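Local coordinates for protein glutathione S-transferase (Bombyx mori, PDB 4E8H) that probably transfers glutathione to electrophilic substrates as a homodimeric glutathione S-transferase with a thioredoxin-like N-terminal domain, at residues 19-24 with 30-35; 73-78 with 161-166; 167-172 with 183-188; 172-177 with 207-212. One frame throughout, in Å; residues are numbered along the deposited sequence.

Interaction 1 lies within the thioredoxin-like domain, interaction 2 joins that domain to the helical C-terminal one, and interactions 3 and 4 tie helix 160-174 to the two helices that follow it. Interactions 1 and 2 have centres about 11 Å apart and are coupled by T24 OG1 and Q75 NE2, 2.9 Å from each other. D162 OD1, 2.9 Å from W188 NE1, links interaction 2 to interaction 3, while R19 reaches N171 and the backbone of A209. The side chains of V21 and T164 each approach bound glutathione to about 7 Å, and that of L212 to about 8 Å. Interactions 3 and 4 share I172, with centres about 12 Å apart.

Interaction 1. Residues 19-24 with 30-35; sequences RAVMMT and LDLHLI
M22 meets L34 through the very end of its thioether chain. Its methyl CE rests 3.8 Å from L34 CD1 and 4.0 Å from L34 CD2, lying against both prongs of the leucine fork, and the two side chains cross obliquely. The bend at chi3, 83°, explains this approach: beyond an extended run to SD it turns CE outward to the strand, so that the methyl rather than the sulfur makes the closer contact. Nearer the backbone, M22 CG lies 4.1 Å from L34 CD2, so the leucine is touched at two levels of the methionine.

L32, two residues earlier, also has its CB directed at the helix, but it engages a different part of it. Its CD1 comes 4.3 Å from M22 CA and 4.4 Å from V21 CG1, reaching the helix backbone as well as a neighbouring valine branch. The contact is wholly apolar and modest, burying 150 Å² in all. M22 and L32 are the closest residues by backbone, and the helix and strand segments run nearly antiparallel, at 157°, with axes 10.7 Å apart.

That geometry belongs to the first beta-alpha-beta unit of the thioredoxin-like fold, in which strand 7-11, helix 16-27 and strand 32-36 follow one another. Strand 7-11 pairs with 32-36 and supplies Y11 beside both M22 and L34, and L9 beside V21. Elsewhere on helix 16-27, A20 and M23 pack on helix 160-174, while R19 forms a salt bridge with D205 of helix 201-213.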
loop_
_atom_site.group_PDB
_atom_site.type_symbol
_atom_site.label_atom_id
_atom_site.label_comp_id
_atom_site.label_asym_id
_atom_site.label_seq_id
_atom_site.Cartn_x
_atom_site.Cartn_y
_atom_site.Cartn_z
ATOM N N ARG B 19 -1.667 -14.656 6.972
ATOM C CA ARG B 19 -0.804 -14.856 8.134
ATOM C C ARG B 19 -0.492 -13.563 8.897
ATOM O O ARG B 19 -0.429 -13.573 10.126
ATOM C CB ARG B 19 0.481 -15.573 7.717
ATOM C CG ARG B 19 0.279 -17.060 7.428
ATOM C CD ARG B 19 1.284 -17.591 6.415
ATOM N NE ARG B 19 2.667 -17.296 6.784
ATOM C CZ ARG B 19 3.716 -17.490 5.990
ATOM N NH1 ARG B 19 3.554 -17.984 4.768
ATOM N NH2 ARG B 19 4.934 -17.187 6.415
ATOM N N ALA B 20 -0.307 -12.461 8.171
ATOM C CA ALA B 20 -0.106 -11.149 8.791
ATOM C C ALA B 20 -1.333 -10.728 9.600
ATOM O O ALA B 20 -1.202 -10.220 10.718
ATOM C CB ALA B 20 0.233 -10.101 7.735
ATOM N N VAL B 21 -2.520 -10.949 9.035
ATOM C CA VAL B 21 -3.774 -10.638 9.722
ATOM C C VAL B 21 -3.946 -11.498 10.979
ATOM O O VAL B 21 -4.276 -10.976 12.047
ATOM C CB VAL B 21 -5.010 -10.794 8.792
ATOM C CG1 VAL B 21 -6.309 -10.632 9.579
ATOM C CG2 VAL B 21 -4.958 -9.786 7.652
ATOM N N MET B 22 -3.705 -12.802 10.844
ATOM C CA MET B 22 -3.916 -13.758 11.938
ATOM C C MET B 22 -3.040 -13.466 13.156
ATOM O O MET B 22 -3.504 -13.568 14.291
ATOM C CB MET B 22 -3.709 -15.200 11.454
ATOM C CG MET B 22 -4.808 -15.705 10.524
ATOM S SD MET B 22 -4.315 -17.134 9.536
ATOM C CE MET B 22 -4.599 -18.467 10.695
ATOM N N MET B 23 -1.784 -13.099 12.915
ATOM C CA MET B 23 -0.873 -12.722 13.997
ATOM C C MET B 23 -1.242 -11.373 14.619
ATOM O O MET B 23 -1.077 -11.187 15.824
ATOM C CB MET B 23 0.584 -12.715 13.525
ATOM C CG MET B 23 1.194 -14.104 13.348
ATOM S SD MET B 23 2.982 -14.095 13.070
ATOM C CE MET B 23 3.097 -13.291 11.473
ATOM N N THR B 24 -1.737 -10.439 13.806
ATOM C CA THR B 24 -2.197 -9.147 14.323
ATOM C C THR B 24 -3.376 -9.340 15.276
ATOM O O THR B 24 -3.419 -8.728 16.344
ATOM C CB THR B 24 -2.576 -8.160 13.194
ATOM O OG1 THR B 24 -1.437 -7.936 12.359
ATOM C CG2 THR B 24 -3.035 -6.819 13.767
ATOM N N LEU B 30 -7.959 -11.014 19.783
ATOM C CA LEU B 30 -9.251 -11.199 19.134
ATOM C C LEU B 30 -9.296 -12.606 18.557
ATOM O O LEU B 30 -8.382 -13.005 17.831
ATOM C CB LEU B 30 -9.439 -10.176 18.006
ATOM C CG LEU B 30 -9.357 -8.678 18.321
ATOM C CD1 LEU B 30 -9.151 -7.866 17.048
ATOM C CD2 LEU B 30 -10.599 -8.202 19.061
ATOM N N ASP B 31 -10.339 -13.366 18.879
ATOM C CA ASP B 31 -10.509 -14.663 18.237
ATOM C C ASP B 31 -11.117 -14.468 16.864
ATOM O O ASP B 31 -12.104 -13.744 16.700
ATOM C CB ASP B 31 -11.364 -15.631 19.062
ATOM C CG ASP B 31 -11.358 -17.053 18.488
ATOM O OD1 ASP B 31 -12.396 -17.741 18.551
ATOM O OD2 ASP B 31 -10.312 -17.485 17.961
ATOM N N LEU B 32 -10.502 -15.101 15.876
ATOM C CA LEU B 32 -11.040 -15.103 14.535
ATOM C C LEU B 32 -11.699 -16.441 14.294
ATOM O O LEU B 32 -11.152 -17.490 14.655
ATOM C CB LEU B 32 -9.942 -14.862 13.495
ATOM C CG LEU B 32 -9.174 -13.535 13.500
ATOM C CD1 LEU B 32 -8.153 -13.520 12.373
ATOM C CD2 LEU B 32 -10.103 -12.327 13.392
ATOM N N HIS B 33 -12.888 -16.403 13.709
ATOM C CA HIS B 33 -13.493 -17.608 13.183
ATOM C C HIS B 33 -13.025 -17.767 11.745
ATOM O O HIS B 33 -13.470 -17.061 10.834
ATOM C CB HIS B 33 -15.015 -17.584 13.349
ATOM C CG HIS B 33 -15.461 -17.919 14.741
ATOM N ND1 HIS B 33 -16.755 -18.280 15.049
ATOM C CD2 HIS B 33 -14.768 -17.977 15.904
ATOM C CE1 HIS B 33 -16.845 -18.524 16.345
ATOM N NE2 HIS B 33 -15.653 -18.350 16.886
ATOM N N LEU B 34 -12.077 -18.684 11.581
ATOM C CA LEU B 34 -11.381 -18.896 10.323
ATOM C C LEU B 34 -12.223 -19.759 9.396
ATOM O O LEU B 34 -12.738 -20.805 9.802
ATOM C CB LEU B 34 -10.020 -19.551 10.576
ATOM C CG LEU B 34 -9.056 -18.858 11.550
ATOM C CD1 LEU B 34 -7.957 -19.814 11.998
ATOM C CD2 LEU B 34 -8.457 -17.587 10.946
ATOM N N ILE B 35 -12.370 -19.305 8.156
ATOM C CA ILE B 35 -13.129 -20.039 7.151
ATOM C C ILE B 35 -12.228 -20.353 5.963
ATOM O O ILE B 35 -11.868 -19.461 5.189
ATOM C CB ILE B 35 -14.392 -19.264 6.686
ATOM C CG1 ILE B 35 -15.245 -18.847 7.890
ATOM C CG2 ILE B 35 -15.210 -20.105 5.697
ATOM C CD1 ILE B 35 -16.234 -17.726 7.605
#

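Interaction 2. Residues 73-78 with 161-166; sequences AIQTYL and ADITIV
The carboxamide of Q75 meets I163 and T164 through its two terminal atoms, at the interface where the thioredoxin-like domain of a glutathione transferase meets its all-helical domain. Of the two partners OE1 faces T164 alone, 3.5 Å from T164 CB and 3.8 Å from T164 CG2. NE2 lies mainly against I163, 3.8 Å from I163 CB and 4.0 Å from I163 CG2, and also borders T164 CB at 4.1 Å. The glutamine chain crosses that of T164 at about a right angle. Extension beyond CG (chi2 -175°) carries the amide over most of the gap between the two segments, whose nearest CA atoms, those of Q75 and T164, are 8.8 Å apart.

These first-shell contacts are van der Waals ones, and the rotation of the amide is set from outside them. NE2 bonds to T24 OG1 of helix 16-27 and to V160 O, just ahead of the second segment. Since the T24 hydroxyl gives its proton to A20 O, it serves as acceptor for the glutamine. With NE2 gripped twice, OE1 is left facing T164 and has no hydrogen-bonding partner in the model, a buried polar atom that may carry some energetic cost.

Further out, helix 71-82 also reaches the dimer interface, where Y77 OH bonds to D63 of its own chain and to R94 of the second subunit. The glutathione-binding residue R72 comes within about 4 Å of T164, side chain to side chain. T164 itself turns its hydroxyl anti to the backbone N (chi1 178°), and OG1 is bonded to D106 OD2 of helix 93-124.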
loop_
_atom_site.group_PDB
_atom_site.type_symbol
_atom_site.label_atom_id
_atom_site.label_comp_id
_atom_site.label_asym_id
_atom_site.label_seq_id
_atom_site.Cartn_x
_atom_site.Cartn_y
_atom_site.Cartn_z
ATOM N N ALA B 73 -4.876 -3.044 5.383
ATOM C CA ALA B 73 -6.055 -2.282 5.814
ATOM C C ALA B 73 -6.801 -2.999 6.944
ATOM O O ALA B 73 -7.312 -2.354 7.864
ATOM C CB ALA B 73 -6.985 -2.021 4.639
ATOM N N ILE B 74 -6.863 -4.329 6.861
ATOM C CA ILE B 74 -7.450 -5.156 7.920
ATOM C C ILE B 74 -6.667 -5.009 9.228
ATOM O O ILE B 74 -7.257 -4.776 10.285
ATOM C CB ILE B 74 -7.542 -6.650 7.511
ATOM C CG1 ILE B 74 -8.534 -6.834 6.356
ATOM C CG2 ILE B 74 -7.961 -7.512 8.705
ATOM C CD1 ILE B 74 -8.456 -8.193 5.665
ATOM N N GLN B 75 -5.343 -5.135 9.141
ATOM C CA GLN B 75 -4.454 -4.962 10.291
ATOM C C GLN B 75 -4.694 -3.648 11.023
ATOM O O GLN B 75 -4.890 -3.633 12.243
ATOM C CB GLN B 75 -2.999 -4.976 9.840
ATOM C CG GLN B 75 -2.395 -6.330 9.613
ATOM C CD GLN B 75 -0.925 -6.213 9.294
ATOM O OE1 GLN B 75 -0.544 -5.799 8.198
ATOM N NE2 GLN B 75 -0.083 -6.554 10.262
ATOM N N THR B 76 -4.660 -2.550 10.273
ATOM C CA THR B 76 -4.806 -1.221 10.853
ATOM C C THR B 76 -6.215 -1.000 11.407
ATOM O O THR B 76 -6.375 -0.370 12.457
ATOM C CB THR B 76 -4.424 -0.100 9.858
ATOM O OG1 THR B 76 -5.190 -0.234 8.656
ATOM C CG2 THR B 76 -2.937 -0.165 9.521
ATOM N N TYR B 77 -7.224 -1.536 10.715
ATOM C CA TYR B 77 -8.608 -1.491 11.204
ATOM C C TYR B 77 -8.785 -2.183 12.557
ATOM O O TYR B 77 -9.467 -1.655 13.437
ATOM C CB TYR B 77 -9.593 -2.089 10.187
ATOM C CG TYR B 77 -10.978 -2.326 10.767
ATOM C CD1 TYR B 77 -11.810 -1.254 11.096
ATOM C CD2 TYR B 77 -11.448 -3.620 11.006
ATOM C CE1 TYR B 77 -13.076 -1.462 11.642
ATOM C CE2 TYR B 77 -12.715 -3.838 11.553
ATOM C CZ TYR B 77 -13.523 -2.755 11.865
ATOM O OH TYR B 77 -14.776 -2.960 12.400
ATOM N N LEU B 78 -8.186 -3.363 12.715
ATOM C CA LEU B 78 -8.307 -4.107 13.967
ATOM C C LEU B 78 -7.718 -3.318 15.139
ATOM O O LEU B 78 -8.281 -3.323 16.237
ATOM C CB LEU B 78 -7.681 -5.504 13.856
ATOM C CG LEU B 78 -8.274 -6.493 12.839
ATOM C CD1 LEU B 78 -7.517 -7.814 12.867
ATOM C CD2 LEU B 78 -9.768 -6.728 13.053
ATOM N N ALA B 161 3.447 -2.929 11.050
ATOM C CA ALA B 161 4.468 -2.952 10.008
ATOM C C ALA B 161 5.474 -4.092 10.204
ATOM O O ALA B 161 5.808 -4.784 9.243
ATOM C CB ALA B 161 5.171 -1.607 9.913
ATOM N N ASP B 162 5.936 -4.292 11.441
ATOM C CA ASP B 162 6.812 -5.427 11.776
ATOM C C ASP B 162 6.136 -6.768 11.512
ATOM O O ASP B 162 6.772 -7.700 11.021
ATOM C CB ASP B 162 7.242 -5.385 13.243
ATOM C CG ASP B 162 8.006 -4.133 13.592
ATOM O OD1 ASP B 162 9.216 -4.065 13.292
ATOM O OD2 ASP B 162 7.394 -3.216 14.175
ATOM N N ILE B 163 4.851 -6.856 11.849
ATOM C CA ILE B 163 4.094 -8.101 11.723
ATOM C C ILE B 163 3.951 -8.552 10.260
ATOM O O ILE B 163 4.163 -9.727 9.958
ATOM C CB ILE B 163 2.716 -8.027 12.457
ATOM C CG1 ILE B 163 2.923 -7.734 13.954
ATOM C CG2 ILE B 163 1.916 -9.321 12.256
ATOM C CD1 ILE B 163 1.633 -7.605 14.773
ATOM N N THR B 164 3.617 -7.633 9.354
ATOM C CA THR B 164 3.471 -8.002 7.936
ATOM C C THR B 164 4.814 -8.249 7.232
ATOM O O THR B 164 4.930 -9.167 6.415
ATOM C CB THR B 164 2.577 -7.011 7.132
ATOM O OG1 THR B 164 2.528 -7.414 5.756
ATOM C CG2 THR B 164 3.096 -5.580 7.228
ATOM N N ILE B 165 5.816 -7.437 7.566
ATOM C CA ILE B 165 7.164 -7.593 7.021
ATOM C C ILE B 165 7.791 -8.928 7.460
ATOM O O ILE B 165 8.426 -9.611 6.651
ATOM C CB ILE B 165 8.066 -6.364 7.361
ATOM C CG1 ILE B 165 7.629 -5.149 6.528
ATOM C CG2 ILE B 165 9.546 -6.675 7.123
ATOM C CD1 ILE B 165 8.191 -3.806 6.993
ATOM N N VAL B 166 7.579 -9.307 8.723
ATOM C CA VAL B 166 8.154 -10.546 9.269
ATOM C C VAL B 166 7.667 -11.817 8.550
ATOM O O VAL B 166 8.390 -12.814 8.503
ATOM C CB VAL B 166 7.992 -10.655 10.822
ATOM C CG1 VAL B 166 6.671 -11.310 11.216
ATOM C CG2 VAL B 166 9.166 -11.410 11.438
#

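Interaction 3. Residues 167-172 with 183-188; sequences VTITNI and ENIAKW
I169 directs its CB at W188, and the branch follows the rim of the indole. CB itself is 4.2 Å from W188 CZ3. One bond further, CG1 makes the closest approach of the contact, 3.7 Å from W188 CZ3, and is also 4.2 Å from W188 CH2. CG1 lies at the edge of the indole, near its plane, so it meets the outer rim of the six-membered ring and not a face. The other branch, CG2, leaves toward the aliphatic partner and comes 4.4 Å from I185 CG2. At the tip the chain folds at chi2, -55°, which turns I169 CD1 away from the indole; its nearest neighbour in 183-188 is I185 CG2 at 4.5 Å, beyond the closest packing. The isoleucine side chain as a whole also touches F179, in the loop that follows helix 160-174.

In the all-helical C-terminal domain of glutathione transferases, this is where helix 160-174 packs against helix 183-196, after a short loop has turned the chain back. I169 and I185 are closest by backbone, and the whole contact buries 114 Å².

W188 reaches the other helix because its CG stands anti to the backbone N (chi1 164°), which swings the indole across. I185 O, from its own helix, lies at the ring edge and in its plane, 3.6 Å from W188 CE3. The polar corner of the ring is anchored near the start of helix 160-174, where NE1 bonds to D162 OD1, and W188 CH2 rests against V166 and I165.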
loop_
_atom_site.group_PDB
_atom_site.type_symbol
_atom_site.label_atom_id
_atom_site.label_comp_id
_atom_site.label_asym_id
_atom_site.label_seq_id
_atom_site.Cartn_x
_atom_site.Cartn_y
_atom_site.Cartn_z
ATOM N N VAL B 167 6.459 -11.771 7.985
ATOM C CA VAL B 167 5.936 -12.891 7.198
ATOM C C VAL B 167 6.874 -13.203 6.024
ATOM O O VAL B 167 7.200 -14.367 5.773
ATOM C CB VAL B 167 4.490 -12.625 6.693
ATOM C CG1 VAL B 167 4.037 -13.725 5.738
ATOM C CG2 VAL B 167 3.521 -12.521 7.865
ATOM N N THR B 168 7.314 -12.153 5.334
ATOM C CA THR B 168 8.210 -12.274 4.187
ATOM C C THR B 168 9.581 -12.810 4.590
ATOM O O THR B 168 10.162 -13.648 3.892
ATOM C CB THR B 168 8.339 -10.917 3.454
ATOM O OG1 THR B 168 7.090 -10.609 2.826
ATOM C CG2 THR B 168 9.430 -10.952 2.386
ATOM N N ILE B 169 10.085 -12.324 5.718
ATOM C CA ILE B 169 11.375 -12.761 6.235
ATOM C C ILE B 169 11.280 -14.215 6.703
ATOM O O ILE B 169 12.211 -14.998 6.487
ATOM C CB ILE B 169 11.905 -11.805 7.343
ATOM C CG1 ILE B 169 11.996 -10.360 6.815
ATOM C CG2 ILE B 169 13.257 -12.269 7.883
ATOM C CD1 ILE B 169 12.823 -10.175 5.531
ATOM N N THR B 170 10.149 -14.578 7.308
ATOM C CA THR B 170 9.884 -15.973 7.667
ATOM C C THR B 170 9.884 -16.870 6.422
ATOM O O THR B 170 10.491 -17.944 6.436
ATOM C CB THR B 170 8.556 -16.133 8.449
ATOM O OG1 THR B 170 8.605 -15.341 9.644
ATOM C CG2 THR B 170 8.319 -17.594 8.841
ATOM N N ASN B 171 9.225 -16.426 5.352
ATOM C CA ASN B 171 9.178 -17.208 4.116
ATOM C C ASN B 171 10.555 -17.459 3.505
ATOM O O ASN B 171 10.898 -18.602 3.203
ATOM C CB ASN B 171 8.246 -16.570 3.084
ATOM C CG ASN B 171 6.779 -16.779 3.410
ATOM O OD1 ASN B 171 6.391 -17.791 3.995
ATOM N ND2 ASN B 171 5.952 -15.818 3.025
ATOM N N ILE B 172 11.344 -16.397 3.342
ATOM C CA ILE B 172 12.671 -16.527 2.731
ATOM C C ILE B 172 13.620 -17.379 3.583
ATOM O O ILE B 172 14.457 -18.106 3.044
ATOM C CB ILE B 172 13.292 -15.159 2.310
ATOM C CG1 ILE B 172 13.655 -14.294 3.528
ATOM C CG2 ILE B 172 12.353 -14.421 1.343
ATOM C CD1 ILE B 172 14.527 -13.081 3.198
ATOM N N GLU B 183 22.934 -7.507 9.259
ATOM C CA GLU B 183 22.955 -7.625 10.716
ATOM C C GLU B 183 21.743 -7.003 11.408
ATOM O O GLU B 183 21.252 -7.557 12.392
ATOM C CB GLU B 183 24.263 -7.069 11.290
ATOM C CG GLU B 183 25.506 -7.844 10.853
ATOM C CD GLU B 183 26.749 -7.466 11.637
ATOM O OE1 GLU B 183 26.717 -7.540 12.885
ATOM O OE2 GLU B 183 27.764 -7.103 11.005
ATOM N N ASN B 184 21.260 -5.872 10.896
ATOM C CA ASN B 184 20.054 -5.254 11.448
ATOM C C ASN B 184 18.824 -6.137 11.272
ATOM O O ASN B 184 18.030 -6.284 12.199
ATOM C CB ASN B 184 19.804 -3.868 10.847
ATOM C CG ASN B 184 20.906 -2.878 11.177
ATOM O OD1 ASN B 184 21.541 -2.960 12.230
ATOM N ND2 ASN B 184 21.136 -1.931 10.274
ATOM N N ILE B 185 18.680 -6.728 10.085
ATOM C CA ILE B 185 17.579 -7.654 9.817
ATOM C C ILE B 185 17.689 -8.883 10.722
ATOM O O ILE B 185 16.703 -9.286 11.342
ATOM C CB ILE B 185 17.491 -8.069 8.319
ATOM C CG1 ILE B 185 17.222 -6.841 7.440
ATOM C CG2 ILE B 185 16.394 -9.126 8.111
ATOM C CD1 ILE B 185 17.085 -7.134 5.949
ATOM N N ALA B 186 18.891 -9.452 10.812
ATOM C CA ALA B 186 19.128 -10.646 11.626
ATOM C C ALA B 186 18.703 -10.462 13.083
ATOM O O ALA B 186 17.992 -11.304 13.633
ATOM C CB ALA B 186 20.592 -11.074 11.541
ATOM N N LYS B 187 19.131 -9.356 13.693
ATOM C CA LYS B 187 18.817 -9.060 15.094
ATOM C C LYS B 187 17.341 -8.718 15.275
ATOM O O LYS B 187 16.710 -9.159 16.238
ATOM C CB LYS B 187 19.689 -7.913 15.619
ATOM C CG LYS B 187 21.174 -8.239 15.708
ATOM C CD LYS B 187 21.999 -6.980 15.939
ATOM C CE LYS B 187 23.465 -7.212 15.603
ATOM N NZ LYS B 187 24.258 -5.951 15.659
ATOM N N TRP B 188 16.804 -7.930 14.345
ATOM C CA TRP B 188 15.387 -7.574 14.338
ATOM C C TRP B 188 14.499 -8.807 14.217
ATOM O O TRP B 188 13.450 -8.881 14.855
ATOM C CB TRP B 188 15.083 -6.592 13.202
ATOM C CG TRP B 188 13.620 -6.464 12.871
ATOM C CD1 TRP B 188 12.727 -5.594 13.427
ATOM C CD2 TRP B 188 12.884 -7.230 11.906
ATOM N NE1 TRP B 188 11.483 -5.768 12.871
ATOM C CE2 TRP B 188 11.550 -6.766 11.935
ATOM C CE3 TRP B 188 13.222 -8.263 11.020
ATOM C CZ2 TRP B 188 10.551 -7.299 11.114
ATOM C CZ3 TRP B 188 12.227 -8.796 10.205
ATOM C CH2 TRP B 188 10.908 -8.310 10.257
#

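Interaction 4. Residues 172-177 with 207-212; sequences IDAFGY and TGAKML
A174 and A209 bring the two backbones close, with CB atoms 3.8 Å apart and CA atoms 6.1 Å apart; side chains this short permit such an approach. Beside them F175 presents the rim of its ring to L212: CZ and CE1 are both 4.0 Å from L212 CB, which lies at the edge in the ring plane. CE1 is also 4.1 Å from A209 O, obliquely placed. On this inner side Y118, Y114 and L122 of helix 93-124 pack on F175, its ring meeting that of Y118 at about 60°.

The other side is looser. K210, whose CB points away, and D173 are both exposed. G176 (phi 95°) is the first residue to depart from helical angles, in a Schellman motif with Y177 N bonding to I172 O at 2.8 Å and G176 N to D173 O.

The contact seats the end of helix 160-174 on helix 201-213 of the C-terminal domain. Contacts between side chains are apolar, with the A209 carbonyl also brushed by F175 and A174, so close fit and burial of hydrocarbon hold the segments together, while their backbone hydrogen bonds stay within each one.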
loop_
_atom_site.group_PDB
_atom_site.type_symbol
_atom_site.label_atom_id
_atom_site.label_comp_id
_atom_site.label_asym_id
_atom_site.label_seq_id
_atom_site.Cartn_x
_atom_site.Cartn_y
_atom_site.Cartn_z
ATOM N N ILE B 172 11.344 -16.397 3.342
ATOM C CA ILE B 172 12.671 -16.527 2.731
ATOM C C ILE B 172 13.620 -17.379 3.583
ATOM O O ILE B 172 14.457 -18.106 3.044
ATOM C CB ILE B 172 13.292 -15.159 2.310
ATOM C CG1 ILE B 172 13.655 -14.294 3.528
ATOM C CG2 ILE B 172 12.353 -14.421 1.343
ATOM C CD1 ILE B 172 14.527 -13.081 3.198
ATOM N N ASP B 173 13.472 -17.293 4.904
ATOM C CA ASP B 173 14.207 -18.157 5.822
ATOM C C ASP B 173 13.879 -19.628 5.539
ATOM O O ASP B 173 14.786 -20.452 5.383
ATOM C CB ASP B 173 13.887 -17.792 7.275
ATOM C CG ASP B 173 14.655 -18.634 8.276
ATOM O OD1 ASP B 173 15.904 -18.582 8.278
ATOM O OD2 ASP B 173 14.003 -19.343 9.071
ATOM N N ALA B 174 12.585 -19.939 5.443
ATOM C CA ALA B 174 12.120 -21.288 5.105
ATOM C C ALA B 174 12.575 -21.760 3.719
ATOM O O ALA B 174 12.696 -22.964 3.480
ATOM C CB ALA B 174 10.605 -21.370 5.224
ATOM N N PHE B 175 12.818 -20.812 2.812
ATOM C CA PHE B 175 13.260 -21.131 1.447
ATOM C C PHE B 175 14.781 -21.278 1.340
ATOM O O PHE B 175 15.305 -21.627 0.277
ATOM C CB PHE B 175 12.779 -20.082 0.432
ATOM C CG PHE B 175 11.279 -19.902 0.369
ATOM C CD1 PHE B 175 10.401 -20.837 0.924
ATOM C CD2 PHE B 175 10.745 -18.793 -0.284
ATOM C CE1 PHE B 175 9.021 -20.650 0.853
ATOM C CE2 PHE B 175 9.368 -18.602 -0.365
ATOM C CZ PHE B 175 8.504 -19.532 0.203
ATOM N N GLY B 176 15.482 -20.998 2.437
ATOM C CA GLY B 176 16.933 -21.160 2.494
ATOM C C GLY B 176 17.746 -19.910 2.209
ATOM O O GLY B 176 18.953 -20.001 1.965
ATOM N N TYR B 177 17.097 -18.748 2.223
ATOM C CA TYR B 177 17.813 -17.482 2.108
ATOM C C TYR B 177 18.555 -17.235 3.418
ATOM O O TYR B 177 17.965 -17.318 4.499
ATOM C CB TYR B 177 16.850 -16.326 1.811
ATOM C CG TYR B 177 17.502 -15.087 1.221
ATOM C CD1 TYR B 177 17.256 -14.709 -0.099
ATOM C CD2 TYR B 177 18.357 -14.289 1.985
ATOM C CE1 TYR B 177 17.849 -13.570 -0.645
ATOM C CE2 TYR B 177 18.955 -13.155 1.449
ATOM C CZ TYR B 177 18.697 -12.802 0.135
ATOM O OH TYR B 177 19.285 -11.677 -0.392
ATOM N N THR B 207 4.415 -22.467 10.394
ATOM C CA THR B 207 3.597 -23.495 9.745
ATOM C C THR B 207 3.243 -23.103 8.306
ATOM O O THR B 207 3.370 -23.919 7.392
ATOM C CB THR B 207 2.316 -23.808 10.563
ATOM O OG1 THR B 207 2.680 -24.221 11.886
ATOM C CG2 THR B 207 1.494 -24.920 9.909
ATOM N N GLY B 208 2.819 -21.854 8.115
ATOM C CA GLY B 208 2.470 -21.341 6.789
ATOM C C GLY B 208 3.641 -21.353 5.822
ATOM O O GLY B 208 3.497 -21.768 4.669
ATOM N N ALA B 209 4.798 -20.903 6.306
ATOM C CA ALA B 209 6.025 -20.844 5.509
ATOM C C ALA B 209 6.493 -22.224 5.042
ATOM O O ALA B 209 6.940 -22.379 3.904
ATOM C CB ALA B 209 7.129 -20.143 6.287
ATOM N N LYS B 210 6.388 -23.215 5.926
ATOM C CA LYS B 210 6.775 -24.587 5.602
ATOM C C LYS B 210 5.883 -25.196 4.526
ATOM O O LYS B 210 6.360 -25.956 3.681
ATOM C CB LYS B 210 6.766 -25.457 6.855
ATOM C CG LYS B 210 8.020 -25.317 7.707
ATOM C CD LYS B 210 7.767 -25.771 9.134
ATOM C CE LYS B 210 7.159 -27.163 9.171
ATOM N NZ LYS B 210 6.492 -27.450 10.473
ATOM N N MET B 211 4.596 -24.852 4.563
ATOM C CA MET B 211 3.642 -25.284 3.540
ATOM C C MET B 211 4.010 -24.746 2.159
ATOM O O MET B 211 3.995 -25.494 1.178
ATOM C CB MET B 211 2.221 -24.863 3.914
ATOM C CG MET B 211 1.625 -25.653 5.064
ATOM S SD MET B 211 0.070 -24.926 5.605
ATOM C CE MET B 211 -0.460 -26.113 6.839
ATOM N N LEU B 212 4.343 -23.458 2.086
ATOM C CA LEU B 212 4.860 -22.867 0.854
ATOM C C LEU B 212 6.176 -23.530 0.441
ATOM O O LEU B 212 6.412 -23.764 -0.747
ATOM C CB LEU B 212 5.057 -21.352 1.006
ATOM C CG LEU B 212 3.835 -20.426 1.086
ATOM C CD1 LEU B 212 4.262 -19.008 1.436
ATOM C CD2 LEU B 212 3.018 -20.440 -0.207
#